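Local coordinates for Rod shape determining protein RodA (Thermus thermophilus, PDB 6BAR), which probably polymerises lipid-linked disaccharide-peptide units into the peptidoglycan strands needed for cell wall elongation, as a membrane-embedded glycosyltransferase of the SEDS family, at residues L157-R170 / L298-Q310. Residues are numbered along the deposited sequence; the frame is centred on the assembly and turned at random.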
loop_
_atom_site.group_PDB
_atom_site.type_symbol
_atom_site.label_atom_id
_atom_site.label_comp_id
_atom_site.label_asym_id
_atom_site.label_seq_id
_atom_site.Cartn_x
_atom_site.Cartn_y
_atom_site.Cartn_z
ATOM N N LEU A 157 6.208 9.562 -1.050
ATOM C CA LEU A 157 5.407 10.009 0.087
ATOM C C LEU A 157 4.851 8.830 0.870
ATOM O O LEU A 157 4.891 8.826 2.106
ATOM C CB LEU A 157 4.267 10.909 -0.383
ATOM C CG LEU A 157 4.664 12.315 -0.809
ATOM C CD1 LEU A 157 3.426 13.096 -1.196
ATOM C CD2 LEU A 157 5.418 13.013 0.304
ATOM N N VAL A 158 4.311 7.828 0.169
ATOM C CA VAL A 158 3.776 6.647 0.848
ATOM C C VAL A 158 4.859 5.977 1.678
ATOM O O VAL A 158 4.664 5.669 2.860
ATOM C CB VAL A 158 3.172 5.664 -0.166
ATOM C CG1 VAL A 158 2.664 4.430 0.548
ATOM C CG2 VAL A 158 2.052 6.323 -0.929
ATOM N N VAL A 159 6.022 5.746 1.067
ATOM C CA VAL A 159 7.123 5.082 1.758
ATOM C C VAL A 159 7.543 5.876 2.988
ATOM O O VAL A 159 7.638 5.332 4.097
ATOM C CB VAL A 159 8.303 4.872 0.794
ATOM C CG1 VAL A 159 9.559 4.510 1.566
ATOM C CG2 VAL A 159 7.962 3.792 -0.225
ATOM N N LEU A 160 7.804 7.174 2.807
ATOM C CA LEU A 160 8.275 7.998 3.913
ATOM C C LEU A 160 7.255 8.040 5.041
ATOM O O LEU A 160 7.618 7.945 6.219
ATOM C CB LEU A 160 8.589 9.410 3.418
ATOM C CG LEU A 160 9.350 10.332 4.375
ATOM C CD1 LEU A 160 10.569 9.628 4.965
ATOM C CD2 LEU A 160 9.769 11.604 3.659
ATOM N N PHE A 161 5.970 8.167 4.704
ATOM C CA PHE A 161 4.957 8.229 5.742
ATOM C C PHE A 161 4.821 6.899 6.466
ATOM O O PHE A 161 4.600 6.873 7.683
ATOM C CB PHE A 161 3.621 8.647 5.148
ATOM C CG PHE A 161 2.523 8.650 6.142
ATOM C CD1 PHE A 161 2.344 9.735 6.976
ATOM C CD2 PHE A 161 1.691 7.551 6.275
ATOM C CE1 PHE A 161 1.338 9.737 7.909
ATOM C CE2 PHE A 161 0.684 7.544 7.205
ATOM C CZ PHE A 161 0.504 8.638 8.027
ATOM N N GLY A 162 4.938 5.787 5.743
ATOM C CA GLY A 162 5.010 4.501 6.411
ATOM C C GLY A 162 6.140 4.447 7.421
ATOM O O GLY A 162 5.931 4.061 8.577
ATOM N N VAL A 163 7.349 4.831 6.996
ATOM C CA VAL A 163 8.486 4.857 7.913
ATOM C C VAL A 163 8.177 5.740 9.112
ATOM O O VAL A 163 8.534 5.417 10.251
ATOM C CB VAL A 163 9.764 5.325 7.192
ATOM C CG1 VAL A 163 10.869 5.585 8.209
ATOM C CG2 VAL A 163 10.217 4.286 6.190
ATOM N N PHE A 164 7.511 6.870 8.874
ATOM C CA PHE A 164 7.100 7.719 9.983
ATOM C C PHE A 164 6.230 6.944 10.959
ATOM O O PHE A 164 6.406 7.039 12.176
ATOM C CB PHE A 164 6.348 8.951 9.484
ATOM C CG PHE A 164 5.434 9.547 10.520
ATOM C CD1 PHE A 164 5.942 10.313 11.557
ATOM C CD2 PHE A 164 4.066 9.321 10.471
ATOM C CE1 PHE A 164 5.104 10.846 12.522
ATOM C CE2 PHE A 164 3.225 9.850 11.433
ATOM C CZ PHE A 164 3.745 10.614 12.458
ATOM N N VAL A 165 5.266 6.186 10.444
ATOM C CA VAL A 165 4.340 5.483 11.332
ATOM C C VAL A 165 5.088 4.431 12.146
ATOM O O VAL A 165 4.891 4.301 13.362
ATOM C CB VAL A 165 3.180 4.874 10.525
ATOM C CG1 VAL A 165 2.276 4.048 11.413
ATOM C CG2 VAL A 165 2.378 5.979 9.849
ATOM N N VAL A 166 5.973 3.678 11.486
ATOM C CA VAL A 166 6.772 2.661 12.177
ATOM C C VAL A 166 7.594 3.295 13.291
ATOM O O VAL A 166 7.590 2.833 14.441
ATOM C CB VAL A 166 7.676 1.918 11.177
ATOM C CG1 VAL A 166 8.714 1.059 11.905
ATOM C CG2 VAL A 166 6.843 1.083 10.228
ATOM N N VAL A 167 8.319 4.364 12.961
ATOM C CA VAL A 167 9.143 5.040 13.952
ATOM C C VAL A 167 8.284 5.596 15.089
ATOM O O VAL A 167 8.609 5.416 16.267
ATOM C CB VAL A 167 9.991 6.127 13.260
ATOM C CG1 VAL A 167 10.477 7.164 14.250
ATOM C CG2 VAL A 167 11.178 5.489 12.528
ATOM N N PHE A 168 7.161 6.248 14.767
ATOM C CA PHE A 168 6.353 6.892 15.800
ATOM C C PHE A 168 5.765 5.869 16.759
ATOM O O PHE A 168 5.806 6.058 17.980
ATOM C CB PHE A 168 5.235 7.734 15.173
ATOM C CG PHE A 168 4.263 8.307 16.184
ATOM C CD1 PHE A 168 4.524 9.518 16.812
ATOM C CD2 PHE A 168 3.093 7.630 16.510
ATOM C CE1 PHE A 168 3.638 10.042 17.743
ATOM C CE2 PHE A 168 2.206 8.147 17.442
ATOM C CZ PHE A 168 2.478 9.354 18.058
ATOM N N VAL A 169 5.195 4.786 16.225
ATOM C CA VAL A 169 4.661 3.732 17.081
ATOM C C VAL A 169 5.776 3.076 17.887
ATOM O O VAL A 169 5.570 2.689 19.044
ATOM C CB VAL A 169 3.885 2.707 16.231
ATOM C CG1 VAL A 169 3.399 1.545 17.083
ATOM C CG2 VAL A 169 2.717 3.379 15.537
ATOM N N ARG A 170 6.971 2.954 17.309
ATOM C CA ARG A 170 8.082 2.344 18.032
ATOM C C ARG A 170 8.490 3.188 19.236
ATOM O O ARG A 170 8.574 2.688 20.363
ATOM C CB ARG A 170 9.267 2.141 17.088
ATOM C CG ARG A 170 10.531 1.683 17.781
ATOM C CD ARG A 170 10.307 0.358 18.482
ATOM N NE ARG A 170 11.570 -0.292 18.810
ATOM C CZ ARG A 170 12.283 -0.032 19.898
ATOM N NH1 ARG A 170 11.858 0.870 20.774
ATOM N NH2 ARG A 170 13.424 -0.669 20.109
ATOM N N LEU A 298 4.887 -3.384 14.575
ATOM C CA LEU A 298 5.449 -2.372 13.687
ATOM C C LEU A 298 5.058 -2.617 12.234
ATOM O O LEU A 298 4.680 -1.682 11.525
ATOM C CB LEU A 298 6.970 -2.329 13.827
ATOM C CG LEU A 298 7.509 -1.892 15.185
ATOM C CD1 LEU A 298 9.015 -1.744 15.109
ATOM C CD2 LEU A 298 6.850 -0.597 15.640
ATOM N N PHE A 299 5.150 -3.865 11.774
ATOM C CA PHE A 299 4.848 -4.171 10.378
ATOM C C PHE A 299 3.384 -3.883 10.051
ATOM O O PHE A 299 3.078 -3.201 9.059
ATOM C CB PHE A 299 5.216 -5.633 10.095
ATOM C CG PHE A 299 4.808 -6.125 8.735
ATOM C CD1 PHE A 299 5.416 -5.642 7.582
ATOM C CD2 PHE A 299 3.834 -7.100 8.610
ATOM C CE1 PHE A 299 5.039 -6.111 6.327
ATOM C CE2 PHE A 299 3.455 -7.577 7.365
ATOM C CZ PHE A 299 4.057 -7.080 6.222
ATOM N N LEU A 300 2.466 -4.383 10.884
ATOM C CA LEU A 300 1.042 -4.134 10.669
ATOM C C LEU A 300 0.726 -2.643 10.675
ATOM O O LEU A 300 -0.049 -2.164 9.835
ATOM C CB LEU A 300 0.210 -4.852 11.735
ATOM C CG LEU A 300 -0.177 -6.304 11.437
ATOM C CD1 LEU A 300 1.007 -7.231 11.566
ATOM C CD2 LEU A 300 -1.340 -6.793 12.292
ATOM N N SER A 301 1.316 -1.889 11.611
ATOM C CA SER A 301 1.000 -0.467 11.692
ATOM C C SER A 301 1.579 0.301 10.508
ATOM O O SER A 301 0.936 1.224 9.995
ATOM C CB SER A 301 1.494 0.119 13.015
ATOM O OG SER A 301 2.890 -0.067 13.179
ATOM N N GLY A 302 2.785 -0.064 10.059
ATOM C CA GLY A 302 3.337 0.560 8.865
ATOM C C GLY A 302 2.472 0.318 7.644
ATOM O O GLY A 302 2.209 1.239 6.859
ATOM N N PHE A 303 1.993 -0.919 7.483
ATOM C CA PHE A 303 1.116 -1.232 6.359
ATOM C C PHE A 303 -0.161 -0.394 6.403
ATOM O O PHE A 303 -0.554 0.223 5.399
ATOM C CB PHE A 303 0.784 -2.726 6.358
ATOM C CG PHE A 303 0.199 -3.215 5.067
ATOM C CD1 PHE A 303 1.020 -3.678 4.054
ATOM C CD2 PHE A 303 -1.172 -3.214 4.866
ATOM C CE1 PHE A 303 0.484 -4.130 2.861
ATOM C CE2 PHE A 303 -1.715 -3.670 3.676
ATOM C CZ PHE A 303 -0.888 -4.127 2.674
ATOM N N ALA A 304 -0.821 -0.364 7.567
ATOM C CA ALA A 304 -2.049 0.417 7.702
ATOM C C ALA A 304 -1.798 1.895 7.440
ATOM O O ALA A 304 -2.635 2.575 6.831
ATOM C CB ALA A 304 -2.654 0.221 9.093
ATOM N N GLY A 305 -0.654 2.409 7.897
ATOM C CA GLY A 305 -0.318 3.796 7.621
ATOM C C GLY A 305 -0.214 4.077 6.136
ATOM O O GLY A 305 -0.815 5.022 5.628
ATOM N N MET A 306 0.555 3.258 5.419
ATOM C CA MET A 306 0.696 3.465 3.982
ATOM C C MET A 306 -0.658 3.424 3.277
ATOM O O MET A 306 -0.946 4.252 2.397
ATOM C CB MET A 306 1.643 2.415 3.405
ATOM C CG MET A 306 3.087 2.609 3.832
ATOM S SD MET A 306 4.220 1.460 3.030
ATOM C CE MET A 306 5.783 2.255 3.385
ATOM N N LEU A 307 -1.511 2.474 3.663
ATOM C CA LEU A 307 -2.814 2.351 3.015
ATOM C C LEU A 307 -3.676 3.588 3.267
ATOM O O LEU A 307 -4.171 4.232 2.322
ATOM C CB LEU A 307 -3.505 1.084 3.516
ATOM C CG LEU A 307 -4.468 0.376 2.572
ATOM C CD1 LEU A 307 -4.563 -1.081 2.963
ATOM C CD2 LEU A 307 -5.833 1.030 2.636
ATOM N N GLY A 308 -3.876 3.929 4.546
ATOM C CA GLY A 308 -4.618 5.133 4.872
ATOM C C GLY A 308 -4.050 6.378 4.219
ATOM O O GLY A 308 -4.799 7.287 3.850
ATOM N N PHE A 309 -2.727 6.432 4.046
ATOM C CA PHE A 309 -2.119 7.621 3.461
ATOM C C PHE A 309 -2.452 7.739 1.983
ATOM O O PHE A 309 -2.728 8.840 1.499
ATOM C CB PHE A 309 -0.606 7.610 3.666
ATOM C CG PHE A 309 0.080 8.859 3.183
ATOM C CD1 PHE A 309 0.089 10.004 3.961
ATOM C CD2 PHE A 309 0.720 8.887 1.956
ATOM C CE1 PHE A 309 0.725 11.157 3.521
ATOM C CE2 PHE A 309 1.357 10.037 1.510
ATOM C CZ PHE A 309 1.358 11.171 2.295
ATOM N N GLN A 310 -2.432 6.625 1.244
ATOM C CA GLN A 310 -2.882 6.699 -0.145
ATOM C C GLN A 310 -4.334 7.157 -0.224
ATOM O O GLN A 310 -4.695 7.979 -1.085
ATOM C CB GLN A 310 -2.712 5.356 -0.845
ATOM C CG GLN A 310 -1.273 4.937 -0.949
ATOM C CD GLN A 310 -1.044 3.930 -2.048
ATOM O OE1 GLN A 310 -0.093 3.149 -2.001
ATOM N NE2 GLN A 310 -1.915 3.941 -3.053
#
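Phe-161 and Phe-309 form an offset stack, with ring centroids 4.6 Å apart and planes inclined by 20°. Both residues point toward the partner helix, and with CG anti to the backbone N the rings swing beside the carbonyl carbon to lie against each other. The overlap is displaced: Phe-161 CB, not its ring, sits over the centre of the Phe-309 face as a CH-pi contact, while CB of Leu-157 meets the edge of that ring at CE2 (3.6 Å). An alanine in place of Phe-309 would probably leave one face of the Phe-161 ring without its stacking partner and open a gap beside Leu-157.

Next to the stack, Met-306, extended beyond CG, lies across helix 153-170, crossing Val-158 at about a right angle. Its CB lies 3.6 Å from Val-158 CG1, and its methyl CE 3.5 Å from Val-159 CA. Gly-162, with no side chain, lets Met-306 CG lie over its CA. Gly-302 and Gly-305 likewise leave room for Val-166 and Val-165, and Gly-162 and Gly-302 come within 4.9 Å between CA atoms. Farther along, Leu-298 CD2 packs against Arg-170 CB at 3.9 Å; the guanidinium turns elsewhere, its NE bonded to Leu-122 O.

These contacts join helices 153-170 and 294-319, both predicted to span the membrane, in an oblique, broadly antiparallel packing, the N-to-C directions 141° apart and the segment axes 8.0 Å apart. Helix 106-121 touches Val-158 and Val-159, while helix 336-354 packs on Phe-299 and Phe-303. With no hydrogen bond between the two segments, their association rests on apolar shape fit and aromatic stacking.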